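Local coordinates for protein aromatic-amino-acid transaminase TyrB (Burkholderia cenocepacia K56-2Valvano, PDB 4WD2) that probably catalyses the reversible, pyridoxal-phosphate-dependent transfer of the amino group from aromatic amino acids to a 2-oxo acid, at residues 121-126 with 148-153; 328-333 with 383-388; 357-362 with 375-380. All blocks are in the same frame, centred on the assembly; numbering follows the deposited sequence.

How the contacts relate
Following the chain from its N terminus, contact 1 closes first: the end of helix 110-125 meets the turn that leads into strand 152-159, tying two connections that flank the large mixed sheet. Contact 2 opens much later, on the long helix 309-338, and closes when the chain returns through strand 382-384. Contact 3 is nested inside that loop, joining the end of strand 356-358 to the chain beyond strand 375-376 around helix 363-371. Contacts 2 and 3, centres about 13 Å apart, meet partly through the antiparallel pair 356-358 and 382-384, where Met383 N lies 2.8 Å from Thr357 O, and also where Arg330 reaches Thr357. Contact 1 lies apart, about 37 Å from contact 2 between centres.

Contact 1 (121-126 with 148-153); sequences FLKRYF and AGFTVN
Two helix ends meet beside the large mixed sheet: the last turn of helix 110-125 packs against the Schellman motif that ends helix 141-147 and against the chain entering strand 152-159. Lys123 and Phe150 carry most of the contact between them. The lysine CG stands anti to the backbone N, and a single bend at chi2 (60°) turns an otherwise extended chain over the Phe150 ring and on toward Gly149. CG passes 3.4 Å from Ala148 O. CD then sits over one face of the Phe150 ring, 4.2 Å from its centroid and 13° off the normal, a CH-pi contact, while the ammonium lies too far from that ring for more than a weak cation-pi attraction. At the tip, NZ donates to Gly149 O over 2.8 Å, approaching from above the carbonyl plane, 42° out of it. A second bond from NZ to Pro127 O makes the lysine a clamp between the turns that follow the two helices. A positive charge at two helix C-termini should also be electrostatically favourable.

Beneath the lysine, Phe150 points its rim into the helix. CZ approaches Lys123 N at 3.4 Å and Leu122 CB at 3.9 Å, with Leu122 C near the ring plane, and CE1 lies 3.8 Å from Phe126 O. Leu122 continues inward to Leu215 and Phe217 of strand 215-220, while Phe150 also touches Val131 and Phe145. The far side of this helix end faces the dimer partner, where Tyr125 OH bonds Asp14 of the second subunit. Strands 131-135 and 152-159 run parallel with helix 141-147 between them, a beta-alpha-beta unit belonging to the large, cofactor-binding domain of a fold type I aminotransferase.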
ATOM      1  N   PHE A 121      -3.392  14.189   1.452  1.00 10.08           N
ATOM      2  CA  PHE A 121      -2.816  15.465   1.020  1.00 10.59           C
ATOM      3  C   PHE A 121      -3.844  16.596   1.133  1.00 10.92           C
ATOM      4  O   PHE A 121      -3.549  17.660   1.671  1.00 12.60           O
ATOM      5  CB  PHE A 121      -2.290  15.350  -0.427  1.00 10.90           C
ATOM      6  CG  PHE A 121      -2.041  16.681  -1.114  1.00 11.64           C
ATOM      7  CD1 PHE A 121      -0.927  17.448  -0.802  1.00 12.65           C
ATOM      8  CD2 PHE A 121      -2.908  17.144  -2.091  1.00 11.07           C
ATOM      9  CE1 PHE A 121      -0.695  18.664  -1.436  1.00 11.01           C
ATOM     10  CE2 PHE A 121      -2.681  18.358  -2.730  1.00 11.06           C
ATOM     11  CZ  PHE A 121      -1.573  19.115  -2.404  1.00 10.64           C
ATOM     12  N   LEU A 122      -5.052  16.360   0.631  1.00  9.47           N
ATOM     13  CA  LEU A 122      -6.104  17.370   0.665  1.00  9.72           C
ATOM     14  C   LEU A 122      -6.539  17.738   2.084  1.00 10.50           C
ATOM     15  O   LEU A 122      -6.792  18.905   2.369  1.00 11.43           O
ATOM     16  CB  LEU A 122      -7.318  16.902  -0.136  1.00  9.68           C
ATOM     17  CG  LEU A 122      -7.199  16.874  -1.662  1.00  9.08           C
ATOM     18  CD1 LEU A 122      -8.444  16.261  -2.273  1.00  9.31           C
ATOM     19  CD2 LEU A 122      -6.959  18.275  -2.224  1.00  8.94           C
ATOM     20  N   LYS A 123      -6.631  16.754   2.970  1.00 12.51           N
ATOM     21  CA  LYS A 123      -7.028  17.011   4.362  1.00 13.03           C
ATOM     22  C   LYS A 123      -6.021  17.910   5.056  1.00 13.00           C
ATOM     23  O   LYS A 123      -6.380  18.763   5.872  1.00 12.37           O
ATOM     24  CB  LYS A 123      -7.181  15.699   5.135  1.00 14.15           C
ATOM     25  CG  LYS A 123      -7.584  15.873   6.594  1.00 16.97           C
ATOM     26  CD  LYS A 123      -8.929  16.596   6.705  1.00 18.70           C
ATOM     27  CE  LYS A 123      -9.283  16.888   8.158  1.00 20.84           C
ATOM     28  NZ  LYS A 123     -10.651  17.475   8.270  1.00 22.10           N
ATOM     29  N   ARG A 124      -4.755  17.723   4.708  1.00 13.23           N
ATOM     30  CA  ARG A 124      -3.674  18.444   5.352  1.00 17.05           C
ATOM     31  C   ARG A 124      -3.646  19.899   4.906  1.00 17.09           C
ATOM     32  O   ARG A 124      -3.348  20.790   5.707  1.00 18.11           O
ATOM     33  CB  ARG A 124      -2.335  17.759   5.057  1.00 18.98           C
ATOM     34  CG  ARG A 124      -1.166  18.408   5.739  1.00 23.01           C
ATOM     35  CD  ARG A 124      -0.065  17.414   6.053  1.00 25.72           C
ATOM     36  NE  ARG A 124       1.090  18.115   6.597  1.00 29.61           N
ATOM     37  CZ  ARG A 124       2.110  18.529   5.859  1.00 30.93           C
ATOM     38  NH1 ARG A 124       2.124  18.278   4.559  1.00 31.64           N
ATOM     39  NH2 ARG A 124       3.122  19.172   6.421  1.00 32.64           N
ATOM     40  N   TYR A 125      -3.992  20.141   3.643  1.00 15.06           N
ATOM     41  CA  TYR A 125      -3.902  21.488   3.086  1.00 15.27           C
ATOM     42  C   TYR A 125      -5.246  22.161   2.861  1.00 14.22           C
ATOM     43  O   TYR A 125      -5.307  23.371   2.676  1.00 15.68           O
ATOM     44  CB  TYR A 125      -3.093  21.456   1.789  1.00 14.61           C
ATOM     45  CG  TYR A 125      -1.627  21.238   2.081  1.00 16.47           C
ATOM     46  CD1 TYR A 125      -0.860  22.251   2.647  1.00 16.58           C
ATOM     47  CD2 TYR A 125      -1.020  20.012   1.839  1.00 16.21           C
ATOM     48  CE1 TYR A 125       0.472  22.063   2.939  1.00 17.51           C
ATOM     49  CE2 TYR A 125       0.322  19.812   2.130  1.00 17.09           C
ATOM     50  CZ  TYR A 125       1.061  20.842   2.679  1.00 17.71           C
ATOM     51  OH  TYR A 125       2.394  20.651   2.977  1.00 17.96           O
ATOM     52  N   PHE A 126      -6.322  21.387   2.902  1.00 13.55           N
ATOM     53  CA  PHE A 126      -7.669  21.948   2.814  1.00 14.03           C
ATOM     54  C   PHE A 126      -8.598  21.344   3.876  1.00 14.04           C
ATOM     55  O   PHE A 126      -9.628  20.757   3.543  1.00 13.50           O
ATOM     56  CB  PHE A 126      -8.241  21.720   1.410  1.00 13.55           C
ATOM     57  CG  PHE A 126      -7.391  22.302   0.305  1.00 12.74           C
ATOM     58  CD1 PHE A 126      -7.623  23.586  -0.158  1.00 12.10           C
ATOM     59  CD2 PHE A 126      -6.349  21.568  -0.253  1.00  9.01           C
ATOM     60  CE1 PHE A 126      -6.838  24.132  -1.172  1.00 12.15           C
ATOM     61  CE2 PHE A 126      -5.560  22.102  -1.262  1.00  9.70           C
ATOM     62  CZ  PHE A 126      -5.807  23.381  -1.728  1.00 10.30           C
ATOM     63  N   ALA A 148     -10.470   9.522   6.208  1.00 13.43           N
ATOM     64  CA  ALA A 148      -9.387  10.485   5.991  1.00 13.75           C
ATOM     65  C   ALA A 148      -9.662  11.833   6.671  1.00 14.35           C
ATOM     66  O   ALA A 148      -8.813  12.730   6.667  1.00 15.67           O
ATOM     67  CB  ALA A 148      -9.159  10.690   4.503  1.00 13.51           C
ATOM     68  N   GLY A 149     -10.851  11.976   7.250  1.00 14.67           N
ATOM     69  CA  GLY A 149     -11.182  13.146   8.047  1.00 14.31           C
ATOM     70  C   GLY A 149     -12.150  14.133   7.421  1.00 15.47           C
ATOM     71  O   GLY A 149     -12.322  15.237   7.940  1.00 15.83           O
ATOM     72  N   PHE A 150     -12.785  13.753   6.314  1.00 14.14           N
ATOM     73  CA  PHE A 150     -13.705  14.661   5.627  1.00 13.58           C
ATOM     74  C   PHE A 150     -15.168  14.383   5.930  1.00 14.26           C
ATOM     75  O   PHE A 150     -15.590  13.226   6.005  1.00 13.90           O
ATOM     76  CB  PHE A 150     -13.513  14.593   4.110  1.00 14.02           C
ATOM     77  CG  PHE A 150     -12.272  15.269   3.622  1.00 15.18           C
ATOM     78  CD1 PHE A 150     -12.214  16.649   3.523  1.00 14.65           C
ATOM     79  CD2 PHE A 150     -11.164  14.525   3.247  1.00 15.12           C
ATOM     80  CE1 PHE A 150     -11.074  17.275   3.076  1.00 14.05           C
ATOM     81  CE2 PHE A 150     -10.016  15.152   2.790  1.00 13.74           C
ATOM     82  CZ  PHE A 150      -9.978  16.528   2.703  1.00 13.14           C
ATOM     83  N   THR A 151     -15.940  15.456   6.085  1.00 13.51           N
ATOM     84  CA  THR A 151     -17.392  15.376   6.012  1.00 13.08           C
ATOM     85  C   THR A 151     -17.773  15.116   4.558  1.00 13.32           C
ATOM     86  O   THR A 151     -17.335  15.825   3.650  1.00 10.69           O
ATOM     87  CB  THR A 151     -18.068  16.664   6.503  1.00 13.11           C
ATOM     88  OG1 THR A 151     -17.675  16.929   7.854  1.00 13.92           O
ATOM     89  CG2 THR A 151     -19.576  16.534   6.437  1.00 12.88           C
ATOM     90  N   VAL A 152     -18.583  14.091   4.337  1.00 14.18           N
ATOM     91  CA  VAL A 152     -18.882  13.658   2.984  1.00 13.03           C
ATOM     92  C   VAL A 152     -20.364  13.829   2.668  1.00 13.67           C
ATOM     93  O   VAL A 152     -21.232  13.368   3.413  1.00 14.61           O
ATOM     94  CB  VAL A 152     -18.463  12.193   2.766  1.00 11.43           C
ATOM     95  CG1 VAL A 152     -19.086  11.644   1.497  1.00 11.25           C
ATOM     96  CG2 VAL A 152     -16.943  12.074   2.723  1.00 10.33           C
ATOM     97  N   ASN A 153     -20.633  14.512   1.560  1.00 13.54           N
ATOM     98  CA  ASN A 153     -21.990  14.782   1.110  1.00 13.32           C
ATOM     99  C   ASN A 153     -22.245  14.232  -0.293  1.00 12.59           C
ATOM    100  O   ASN A 153     -21.345  13.691  -0.934  1.00  9.89           O
ATOM    101  CB  ASN A 153     -22.263  16.288   1.138  1.00 13.16           C
ATOM    102  CG  ASN A 153     -21.776  16.946   2.422  1.00 13.34           C
ATOM    103  OD1 ASN A 153     -22.405  16.824   3.476  1.00 14.30           O
ATOM    104  ND2 ASN A 153     -20.656  17.661   2.334  1.00 13.26           N
TER

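Contact 2 (328-333 with 383-388)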
ATOM      1  N   ARG A 328     -21.411  -5.583 -27.063  1.00  9.96           N
ATOM      2  CA  ARG A 328     -22.165  -6.662 -27.692  0.68 10.53           C
ATOM      3  C   ARG A 328     -23.146  -7.292 -26.707  1.00  9.95           C
ATOM      4  O   ARG A 328     -24.283  -7.605 -27.055  1.00 10.90           O
ATOM      5  CB  ARG A 328     -21.227  -7.732 -28.246  0.68 11.39           C
ATOM      6  CG  ARG A 328     -21.957  -8.858 -28.944  0.68 13.12           C
ATOM      7  CD  ARG A 328     -21.019  -9.849 -29.606  0.68 13.90           C
ATOM      8  NE  ARG A 328     -21.774 -10.959 -30.178  0.68 15.31           N
ATOM      9  CZ  ARG A 328     -21.939 -12.136 -29.583  0.68 16.83           C
ATOM     10  NH1 ARG A 328     -21.385 -12.364 -28.406  0.68 16.88           N
ATOM     11  NH2 ARG A 328     -22.651 -13.086 -30.171  0.68 18.02           N
ATOM     12  N   MET A 329     -22.710  -7.466 -25.464  1.00  9.06           N
ATOM     13  CA  MET A 329     -23.591  -8.036 -24.444  1.00  9.66           C
ATOM     14  C   MET A 329     -24.724  -7.074 -24.102  1.00 10.30           C
ATOM     15  O   MET A 329     -25.853  -7.497 -23.852  1.00 12.86           O
ATOM     16  CB  MET A 329     -22.805  -8.400 -23.180  1.00  9.45           C
ATOM     17  CG  MET A 329     -21.863  -9.592 -23.356  1.00  9.60           C
ATOM     18  SD  MET A 329     -22.709 -11.123 -23.809  1.00 16.12           S
ATOM     19  CE  MET A 329     -22.516 -11.156 -25.596  1.00 16.06           C
ATOM     20  N   ARG A 330     -24.429  -5.780 -24.088  1.00  9.89           N
ATOM     21  CA  ARG A 330     -25.470  -4.785 -23.848  1.00 10.64           C
ATOM     22  C   ARG A 330     -26.546  -4.887 -24.925  1.00 10.57           C
ATOM     23  O   ARG A 330     -27.737  -4.905 -24.623  1.00 10.48           O
ATOM     24  CB  ARG A 330     -24.877  -3.373 -23.803  1.00 10.37           C
ATOM     25  CG  ARG A 330     -24.079  -3.081 -22.533  1.00 10.43           C
ATOM     26  CD  ARG A 330     -23.644  -1.620 -22.467  1.00  9.87           C
ATOM     27  NE  ARG A 330     -22.977  -1.313 -21.202  1.00 10.13           N
ATOM     28  CZ  ARG A 330     -23.617  -1.115 -20.053  1.00  9.30           C
ATOM     29  NH1 ARG A 330     -24.942  -1.191 -20.008  1.00  8.14           N
ATOM     30  NH2 ARG A 330     -22.934  -0.848 -18.950  1.00  9.70           N
ATOM     31  N   GLN A 331     -26.120  -4.969 -26.180  1.00  9.75           N
ATOM     32  CA  GLN A 331     -27.065  -5.085 -27.283  1.00 10.59           C
ATOM     33  C   GLN A 331     -27.816  -6.422 -27.233  1.00 10.58           C
ATOM     34  O   GLN A 331     -29.019  -6.461 -27.480  1.00  9.92           O
ATOM     35  CB  GLN A 331     -26.347  -4.917 -28.627  1.00 12.00           C
ATOM     36  CG  GLN A 331     -27.292  -4.705 -29.814  1.00 12.27           C
ATOM     37  CD  GLN A 331     -27.995  -3.353 -29.775  1.00 12.03           C
ATOM     38  OE1 GLN A 331     -27.364  -2.308 -29.958  1.00 12.54           O
ATOM     39  NE2 GLN A 331     -29.301  -3.367 -29.524  1.00 11.13           N
ATOM     40  N   SER A 332     -27.112  -7.504 -26.885  1.00 11.90           N
ATOM     41  CA  SER A 332     -27.716  -8.836 -26.826  1.00 11.83           C
ATOM     42  C   SER A 332     -28.786  -8.932 -25.750  1.00 11.81           C
ATOM     43  O   SER A 332     -29.853  -9.495 -25.996  1.00 12.20           O
ATOM     44  CB  SER A 332     -26.656  -9.917 -26.587  1.00 11.52           C
ATOM     45  OG  SER A 332     -25.715  -9.963 -27.647  1.00 13.46           O
ATOM     46  N   ILE A 333     -28.516  -8.389 -24.564  1.00 11.90           N
ATOM     47  CA  ILE A 333     -29.518  -8.435 -23.502  1.00 13.46           C
ATOM     48  C   ILE A 333     -30.674  -7.490 -23.850  1.00 14.02           C
ATOM     49  O   ILE A 333     -31.833  -7.838 -23.641  1.00 14.39           O
ATOM     50  CB  ILE A 333     -28.925  -8.102 -22.094  1.00 16.18           C
ATOM     51  CG1 ILE A 333     -29.898  -8.535 -20.993  1.00 16.68           C
ATOM     52  CG2 ILE A 333     -28.581  -6.632 -21.943  1.00 15.51           C
ATOM     53  CD1 ILE A 333     -29.305  -8.484 -19.617  1.00 16.08           C
ATOM     54  N   MET A 383     -26.170  -4.652 -12.027  1.00 12.08           N
ATOM     55  CA  MET A 383     -25.666  -5.852 -12.678  1.00 12.81           C
ATOM     56  C   MET A 383     -24.287  -5.566 -13.273  1.00 11.68           C
ATOM     57  O   MET A 383     -24.029  -4.467 -13.769  1.00 11.03           O
ATOM     58  CB  MET A 383     -26.644  -6.370 -13.751  1.00 14.33           C
ATOM     59  CG  MET A 383     -26.575  -5.717 -15.124  1.00 17.70           C
ATOM     60  SD  MET A 383     -27.086  -6.828 -16.487  1.00 20.71           S
ATOM     61  CE  MET A 383     -28.324  -7.823 -15.684  1.00 16.12           C
ATOM     62  N   CYS A 384     -23.388  -6.539 -13.178  1.00 10.41           N
ATOM     63  CA  CYS A 384     -22.130  -6.449 -13.895  1.00 10.81           C
ATOM     64  C   CYS A 384     -22.307  -7.037 -15.286  1.00 10.76           C
ATOM     65  O   CYS A 384     -22.367  -8.256 -15.449  1.00  9.54           O
ATOM     66  CB  CYS A 384     -21.003  -7.178 -13.162  1.00 11.68           C
ATOM     67  SG  CYS A 384     -19.424  -7.000 -14.027  1.00 15.34           S
ATOM     68  N   VAL A 385     -22.390  -6.157 -16.281  1.00 12.61           N
ATOM     69  CA  VAL A 385     -22.576  -6.557 -17.671  1.00 12.99           C
ATOM     70  C   VAL A 385     -21.442  -7.466 -18.157  1.00 13.06           C
ATOM     71  O   VAL A 385     -21.653  -8.328 -19.009  1.00 12.98           O
ATOM     72  CB  VAL A 385     -22.678  -5.318 -18.587  1.00 13.41           C
ATOM     73  CG1 VAL A 385     -23.072  -5.719 -20.001  1.00 14.28           C
ATOM     74  CG2 VAL A 385     -23.682  -4.329 -18.018  1.00 12.79           C
ATOM     75  N   ALA A 386     -20.245  -7.287 -17.604  1.00 11.76           N
ATOM     76  CA  ALA A 386     -19.099  -8.107 -17.997  1.00 11.87           C
ATOM     77  C   ALA A 386     -19.283  -9.577 -17.600  1.00 12.51           C
ATOM     78  O   ALA A 386     -18.587 -10.459 -18.109  1.00 14.94           O
ATOM     79  CB  ALA A 386     -17.818  -7.551 -17.389  1.00 12.33           C
ATOM     80  N   GLY A 387     -20.227  -9.840 -16.701  1.00 10.81           N
ATOM     81  CA  GLY A 387     -20.540 -11.205 -16.301  1.00 11.17           C
ATOM     82  C   GLY A 387     -21.367 -11.958 -17.328  1.00 12.79           C
ATOM     83  O   GLY A 387     -21.577 -13.170 -17.215  1.00 12.49           O
ATOM     84  N   LEU A 388     -21.836 -11.226 -18.338  1.00 13.16           N
ATOM     85  CA  LEU A 388     -22.605 -11.795 -19.438  1.00 12.19           C
ATOM     86  C   LEU A 388     -21.710 -12.357 -20.538  1.00 12.30           C
ATOM     87  O   LEU A 388     -20.715 -11.747 -20.915  1.00  9.64           O
ATOM     88  CB  LEU A 388     -23.538 -10.736 -20.035  1.00 11.56           C
ATOM     89  CG  LEU A 388     -24.639 -10.189 -19.126  1.00 11.22           C
ATOM     90  CD1 LEU A 388     -25.288  -8.968 -19.752  1.00 10.60           C
ATOM     91  CD2 LEU A 388     -25.676 -11.266 -18.874  1.00 12.31           C
TER
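Arg330 leaves helix 309-338 with CG anti to its own carbonyl carbon (chi1 -73°), then runs extended to NE across Val385 at about a right angle. CB, still beside the helix, is followed by CG, which rests 3.8 Å from Val385 CG1. Farther out, Val385 CG2 lies over one face of the guanidinium, offset toward its rim, and comes to 3.7 Å from NH2. The charged tip ends among oxygens: NH1 bonds Thr357 OG1 and Tyr349 O, while NH2 bonds Phe356 O and Gly354 O. Four acceptors thus fix the rotation of this buried group, and the methyl beneath supports its flat side.

The rest is mostly apolar. Met329 slides past Leu388 in the opposite direction, its CG 3.5 Å from Leu388 O, which is bonded to Arg325 NH2, and its SD 3.9 Å from Leu388 CB, before the bent chain leads CE away. One turn on, Ile333 extends with CG1 anti to the backbone N, so that CD1 meets Met383 CE tip to tip at 4.1 Å and crosses Leu388 CD1 at 4.0 Å. The long helix 309-338 packed on the end of strand 382-384 and the 3-10 turn after it belongs to the small domain of fold type I aminotransferases.

Contact 3 (357-362 with 375-380)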
ATOM      1  N   THR A 357     -24.574  -1.823 -14.949  1.00 13.72           N
ATOM      2  CA  THR A 357     -25.847  -1.227 -15.302  1.00 12.81           C
ATOM      3  C   THR A 357     -26.756  -1.236 -14.078  1.00 12.10           C
ATOM      4  O   THR A 357     -26.784  -2.207 -13.311  1.00 12.14           O
ATOM      5  CB  THR A 357     -26.504  -1.953 -16.506  1.00 10.43           C
ATOM      6  OG1 THR A 357     -26.385  -1.130 -17.675  1.00 11.07           O
ATOM      7  CG2 THR A 357     -27.994  -2.240 -16.258  1.00  9.45           C
ATOM      8  N   TYR A 358     -27.438  -0.116 -13.863  1.00 11.58           N
ATOM      9  CA  TYR A 358     -28.500  -0.039 -12.872  1.00 11.43           C
ATOM     10  C   TYR A 358     -29.785  -0.492 -13.541  1.00 11.01           C
ATOM     11  O   TYR A 358     -30.362   0.253 -14.330  1.00 11.34           O
ATOM     12  CB  TYR A 358     -28.644   1.387 -12.326  1.00 11.44           C
ATOM     13  CG  TYR A 358     -28.270   1.518 -10.866  1.00 12.38           C
ATOM     14  CD1 TYR A 358     -27.262   0.738 -10.316  1.00 12.99           C
ATOM     15  CD2 TYR A 358     -28.940   2.406 -10.036  1.00 12.22           C
ATOM     16  CE1 TYR A 358     -26.923   0.844  -8.983  1.00 12.92           C
ATOM     17  CE2 TYR A 358     -28.607   2.523  -8.701  1.00 12.04           C
ATOM     18  CZ  TYR A 358     -27.603   1.734  -8.180  1.00 12.99           C
ATOM     19  OH  TYR A 358     -27.268   1.842  -6.855  1.00 14.00           O
ATOM     20  N   THR A 359     -30.220  -1.717 -13.243  1.00 11.10           N
ATOM     21  CA  THR A 359     -31.360  -2.312 -13.940  1.00 10.76           C
ATOM     22  C   THR A 359     -32.670  -1.620 -13.597  1.00 12.80           C
ATOM     23  O   THR A 359     -33.639  -1.705 -14.347  1.00 11.67           O
ATOM     24  CB  THR A 359     -31.515  -3.820 -13.624  1.00 11.02           C
ATOM     25  OG1 THR A 359     -31.715  -4.005 -12.218  1.00 11.40           O
ATOM     26  CG2 THR A 359     -30.280  -4.600 -14.068  1.00  9.98           C
ATOM     27  N   GLY A 360     -32.705  -0.952 -12.452  1.00 15.13           N
ATOM     28  CA  GLY A 360     -33.932  -0.334 -11.995  1.00 16.54           C
ATOM     29  C   GLY A 360     -34.904  -1.333 -11.395  1.00 17.03           C
ATOM     30  O   GLY A 360     -36.034  -0.978 -11.061  1.00 17.12           O
ATOM     31  N   LEU A 361     -34.474  -2.587 -11.263  1.00 15.35           N
ATOM     32  CA  LEU A 361     -35.291  -3.610 -10.616  1.00 15.13           C
ATOM     33  C   LEU A 361     -35.436  -3.289  -9.130  1.00 14.52           C
ATOM     34  O   LEU A 361     -34.475  -2.840  -8.507  1.00 13.35           O
ATOM     35  CB  LEU A 361     -34.678  -5.006 -10.803  1.00 14.27           C
ATOM     36  CG  LEU A 361     -35.183  -5.863 -11.974  1.00 16.73           C
ATOM     37  CD1 LEU A 361     -34.894  -5.225 -13.320  1.00 16.88           C
ATOM     38  CD2 LEU A 361     -34.588  -7.263 -11.916  1.00 18.04           C
ATOM     39  N   THR A 362     -36.631  -3.504  -8.576  1.00 14.63           N
ATOM     40  CA  THR A 362     -36.872  -3.268  -7.152  1.00 15.61           C
ATOM     41  C   THR A 362     -36.148  -4.332  -6.346  1.00 14.75           C
ATOM     42  O   THR A 362     -35.711  -5.333  -6.905  1.00 13.99           O
ATOM     43  CB  THR A 362     -38.377  -3.297  -6.775  1.00 12.82           C
ATOM     44  OG1 THR A 362     -38.879  -4.629  -6.893  1.00 12.81           O
ATOM     45  CG2 THR A 362     -39.195  -2.370  -7.666  1.00 13.33           C
ATOM     46  N   VAL A 375     -30.728 -16.025 -11.149  1.00 12.15           N
ATOM     47  CA  VAL A 375     -29.845 -14.981 -11.661  1.00 11.56           C
ATOM     48  C   VAL A 375     -29.542 -13.985 -10.543  1.00 12.26           C
ATOM     49  O   VAL A 375     -30.459 -13.421  -9.938  1.00 12.66           O
ATOM     50  CB  VAL A 375     -30.463 -14.252 -12.874  1.00 11.78           C
ATOM     51  CG1 VAL A 375     -29.679 -12.982 -13.211  1.00 10.81           C
ATOM     52  CG2 VAL A 375     -30.517 -15.183 -14.082  1.00 11.87           C
ATOM     53  N   TYR A 376     -28.255 -13.774 -10.271  1.00 10.29           N
ATOM     54  CA  TYR A 376     -27.839 -13.023  -9.091  1.00 11.77           C
ATOM     55  C   TYR A 376     -27.277 -11.631  -9.418  1.00 12.16           C
ATOM     56  O   TYR A 376     -26.239 -11.508 -10.075  1.00 11.45           O
ATOM     57  CB  TYR A 376     -26.782 -13.817  -8.303  1.00 11.31           C
ATOM     58  CG  TYR A 376     -27.268 -15.085  -7.619  1.00 12.46           C
ATOM     59  CD1 TYR A 376     -27.780 -16.158  -8.351  1.00 12.52           C
ATOM     60  CD2 TYR A 376     -27.171 -15.228  -6.242  1.00 13.27           C
ATOM     61  CE1 TYR A 376     -28.207 -17.328  -7.717  1.00 12.99           C
ATOM     62  CE2 TYR A 376     -27.590 -16.395  -5.597  1.00 12.83           C
ATOM     63  CZ  TYR A 376     -28.105 -17.440  -6.340  1.00 14.03           C
ATOM     64  OH  TYR A 376     -28.527 -18.590  -5.699  1.00 11.87           O
ATOM     65  N   ILE A 377     -27.971 -10.591  -8.957  1.00 11.79           N
ATOM     66  CA  ILE A 377     -27.456  -9.227  -9.020  1.00 11.56           C
ATOM     67  C   ILE A 377     -27.577  -8.588  -7.635  1.00 13.05           C
ATOM     68  O   ILE A 377     -28.131  -9.194  -6.723  1.00 14.33           O
ATOM     69  CB  ILE A 377     -28.195  -8.367 -10.077  1.00 10.86           C
ATOM     70  CG1 ILE A 377     -29.676  -8.206  -9.733  1.00 10.69           C
ATOM     71  CG2 ILE A 377     -28.034  -8.963 -11.463  1.00  9.08           C
ATOM     72  CD1 ILE A 377     -30.411  -7.267 -10.668  1.00  9.68           C
ATOM     73  N   LEU A 378     -27.042  -7.381  -7.462  1.00 12.80           N
ATOM     74  CA  LEU A 378     -27.052  -6.749  -6.144  1.00 13.29           C
ATOM     75  C   LEU A 378     -28.439  -6.260  -5.762  1.00 12.64           C
ATOM     76  O   LEU A 378     -29.283  -6.041  -6.630  1.00 13.37           O
ATOM     77  CB  LEU A 378     -26.071  -5.572  -6.089  1.00 14.13           C
ATOM     78  CG  LEU A 378     -24.576  -5.868  -6.201  1.00 13.86           C
ATOM     79  CD1 LEU A 378     -23.787  -4.657  -5.735  1.00 13.21           C
ATOM     80  CD2 LEU A 378     -24.200  -7.104  -5.399  1.00 14.88           C
ATOM     81  N   ARG A 379     -28.655  -6.067  -4.463  1.00 12.99           N
ATOM     82  CA  ARG A 379     -29.925  -5.564  -3.945  1.00 14.47           C
ATOM     83  C   ARG A 379     -30.282  -4.209  -4.550  1.00 15.64           C
ATOM     84  O   ARG A 379     -31.457  -3.871  -4.679  1.00 15.67           O
ATOM     85  CB  ARG A 379     -29.876  -5.456  -2.418  1.00 14.70           C
ATOM     86  N   SER A 380     -29.263  -3.439  -4.923  1.00 15.48           N
ATOM     87  CA  SER A 380     -29.470  -2.128  -5.538  1.00 14.70           C
ATOM     88  C   SER A 380     -29.970  -2.214  -6.979  1.00 14.40           C
ATOM     89  O   SER A 380     -30.413  -1.213  -7.552  1.00 13.69           O
ATOM     90  CB  SER A 380     -28.174  -1.328  -5.521  1.00 13.92           C
ATOM     91  OG  SER A 380     -27.253  -1.907  -6.423  1.00 12.62           O
TER
HETATM   92  O   HOH W   1     -30.846  -0.459 -10.442  1.00 15.97           O
HETATM   93  O   HOH W   2     -33.396  -2.376  -5.870  1.00 13.44           O
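Thr359 OG1 is held by two hydrogen bonds. It accepts from Leu361 N over 3.2 Å at a nearly straight 163°, closing an ST turn, and it donates to Gly381 O. A chi1 of 60° places the hydroxyl in the crowded position between backbone N and carbonyl carbon, from which it can serve both. The same oxygen meets Ile377 CD1 tip to tip at 3.8 Å, and Leu361 CD2 flanks that methyl more loosely, at 4.4 Å.

No direct hydrogen bond joins 357-362 to 375-380; two waters bridge the backbones instead. One accepts from Gly360 N at 2.8 Å and donates to Ser380 O at 3.0 Å. The second donates to both Leu361 O and Arg379 O, the latter at 2.7 Å. Beside the first water, Ser380 O lies above one face of the Tyr358 ring, toward its rim, and Ser380 CB touches Tyr358 OH at 3.6 Å. That ring also makes an edge-to-face contact with Tyr158, while Ser380 OG is bonded to Arg382 N. The two segments, whose touching parts (358-361 and 377-380) run 93° apart, thus link facing backbone groups through solvent, and direct contact rests on Ser380 against Tyr358 and on Ile377 CD1 against Thr359 OG1 and, loosely, Leu361 CD2.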